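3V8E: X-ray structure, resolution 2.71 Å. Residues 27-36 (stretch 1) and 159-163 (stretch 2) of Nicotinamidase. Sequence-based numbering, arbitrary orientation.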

# COMPACT_ATOMS: atom_id res chain seq x y z
N GLU A 27 -11.88 -7.83 8.25
CA GLU A 27 -11.35 -8.62 9.36
C GLU A 27 -10.09 -8.01 9.92
O GLU A 27 -9.71 -8.33 11.04
N LEU A 28 -9.44 -7.14 9.15
CA LEU A 28 -8.17 -6.53 9.55
C LEU A 28 -8.29 -5.32 10.47
O LEU A 28 -7.32 -4.97 11.15
N ILE A 29 -9.45 -4.67 10.49
CA ILE A 29 -9.61 -3.37 11.15
C ILE A 29 -9.24 -3.46 12.63
O ILE A 29 -8.35 -2.75 13.11
N ASN A 30 -9.90 -4.34 13.37
CA ASN A 30 -9.64 -4.44 14.79
C ASN A 30 -8.25 -4.96 15.14
O ASN A 30 -7.54 -4.33 15.92
N PRO A 31 -7.84 -6.10 14.54
CA PRO A 31 -6.51 -6.60 14.84
C PRO A 31 -5.39 -5.60 14.54
O PRO A 31 -4.48 -5.45 15.35
N ILE A 32 -5.46 -4.90 13.41
CA ILE A 32 -4.44 -3.89 13.10
C ILE A 32 -4.48 -2.74 14.11
O ILE A 32 -3.44 -2.25 14.57
N SER A 33 -5.68 -2.33 14.47
CA SER A 33 -5.87 -1.31 15.47
C SER A 33 -5.24 -1.73 16.81
O SER A 33 -4.58 -0.91 17.47
N ASP A 34 -5.43 -2.99 17.19
CA ASP A 34 -4.80 -3.57 18.38
C ASP A 34 -3.29 -3.62 18.23
O ASP A 34 -2.56 -3.27 19.15
N LEU A 35 -2.83 -4.05 17.07
CA LEU A 35 -1.41 -4.06 16.77
C LEU A 35 -0.77 -2.68 16.96
O LEU A 35 0.27 -2.56 17.62
N MET A 36 -1.40 -1.64 16.42
CA MET A 36 -0.89 -0.27 16.57
C MET A 36 -0.70 0.15 18.02
O MET A 36 0.24 0.91 18.32
N ILE A 159 5.32 -4.55 8.05
CA ILE A 159 4.32 -4.10 7.11
C ILE A 159 3.04 -4.90 7.23
O ILE A 159 3.08 -6.14 7.28
N VAL A 160 1.91 -4.19 7.29
CA VAL A 160 0.59 -4.80 7.36
C VAL A 160 -0.35 -4.03 6.43
O VAL A 160 -0.01 -2.96 5.95
N GLY A 161 -1.54 -4.57 6.18
CA GLY A 161 -2.52 -3.85 5.37
C GLY A 161 -2.94 -4.58 4.10
O GLY A 161 -2.89 -5.82 4.04
N VAL A 162 -3.35 -3.80 3.10
CA VAL A 162 -3.91 -4.31 1.86
C VAL A 162 -3.36 -3.50 0.70
O VAL A 162 -2.93 -2.37 0.90
N ALA A 163 -3.36 -4.04 -0.53
CA ALA A 163 -3.65 -5.43 -0.84
C ALA A 163 -2.33 -6.20 -0.75
O ALA A 163 -1.28 -5.67 -1.13

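Packing of a helix against a strand in nicotinamidase, built almost wholly from aliphatic side chains. The helix that includes residues 29-36 runs nearly antiparallel to strand 159-162 (154° between their N-to-C directions), and the two axes approach to 9.8 Å, a gap bridged by side chains. Apolar contacts: Leu28, Ile32 and Leu35 direct their CA-to-CB bonds toward the strand, a spacing of four and then three residues that puts all three on the same side of stretch 1. Leu28 (chi1 m, chi2 t) brings CD1 to 3.7 Å from CG1 of Val162, whose own CA-to-CB bond points sideways (chi1 m). Ile32 (m, t) extends CD1 to 4.2 Å from CG2 of Val160, and Leu35 (t, p) sets CD2 3.9 Å from CG1 of the same valine. Val160 (chi1 m), pointing toward the helix, thus meets Ile32 with one methyl and Leu35 with the other, and it has the largest covered area of any residue here, 54 Å². Because the chains run in opposed directions, the contacts progress from Leu28 at Val162 to Leu35 at Val160. Side chain against backbone: Gly161 is touched at its backbone, with Ile32 CD1 4.1 Å from Gly161 N and Leu28 CD1 4.0 Å from Gly161 O; a CB here would point away from stretch 1. Its phi/psi of 120/-153 would jam a CB against the carbonyl O of Val160, which by itself calls for glycine. Polar groups: no hydrogen bond links the stretches, and the 202 Å² they bury between them, both sides summed, is lined by apolar side chains and the backbone of Gly161. Within stretch 1, i to i+4 backbone hydrogen bonds include Ile32 N to Leu28 O (2.9 Å) and Leu35 N to Pro31 O (2.8 Å). Glu27, Asn30 and Asp34 are exposed and out of reach of the strand, while Ser33 OG is hydrogen-bonded elsewhere in the structure.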

# COMPACT_ATOMS: atom_id res chain seq x y z
CB GLU A 27 -11.07 -10.05 8.92
CG GLU A 27 -12.32 -10.85 8.66
CD GLU A 27 -12.08 -12.18 7.97
OE1 GLU A 27 -10.92 -12.57 7.72
OE2 GLU A 27 -13.10 -12.85 7.66
CB LEU A 28 -7.38 -6.11 8.32
CG LEU A 28 -6.94 -7.18 7.34
CD1 LEU A 28 -6.14 -6.49 6.27
CD2 LEU A 28 -6.13 -8.28 8.00
CB ILE A 29 -11.05 -2.80 10.97
CG1 ILE A 29 -11.40 -2.65 9.50
CG2 ILE A 29 -11.19 -1.46 11.66
CD1 ILE A 29 -12.84 -2.19 9.27
CB ASN A 30 -10.76 -5.17 15.53
CG ASN A 30 -11.94 -4.25 15.82
OD1 ASN A 30 -11.84 -3.03 15.66
ND2 ASN A 30 -13.05 -4.82 16.22
CB PRO A 31 -6.40 -7.84 13.95
CG PRO A 31 -7.80 -8.29 13.81
CD PRO A 31 -8.59 -7.04 13.69
CB ILE A 32 -4.53 -3.35 11.66
CG1 ILE A 32 -4.02 -4.41 10.68
CG2 ILE A 32 -3.75 -2.06 11.52
CD1 ILE A 32 -4.26 -4.08 9.23
CB SER A 33 -7.35 -1.01 15.64
OG SER A 33 -7.51 0.12 16.48
CB ASP A 34 -5.32 -4.99 18.65
CG ASP A 34 -6.76 -5.01 19.10
OD1 ASP A 34 -7.36 -3.92 19.22
OD2 ASP A 34 -7.28 -6.12 19.35
CB LEU A 35 -1.18 -4.59 15.37
CG LEU A 35 0.27 -4.91 15.05
CD1 LEU A 35 0.73 -6.12 15.84
CD2 LEU A 35 0.40 -5.12 13.54
CB MET A 36 -1.79 0.72 15.85
CG MET A 36 -1.75 0.57 14.34
SD MET A 36 -3.08 1.46 13.51
CE MET A 36 -2.55 3.16 13.66
CB ILE A 159 4.85 -4.17 5.67
CG1 ILE A 159 6.03 -3.20 5.53
CG2 ILE A 159 3.75 -3.82 4.67
CD1 ILE A 159 6.86 -3.37 4.29
CB VAL A 160 0.02 -4.78 8.79
CG1 VAL A 160 0.89 -5.59 9.73
CG2 VAL A 160 -0.14 -3.34 9.30
CB VAL A 162 -5.46 -4.19 1.84
CG1 VAL A 162 -6.11 -5.13 2.84
CG2 VAL A 162 -5.89 -2.74 2.06
CB ALA A 163 -4.22 -5.51 -2.25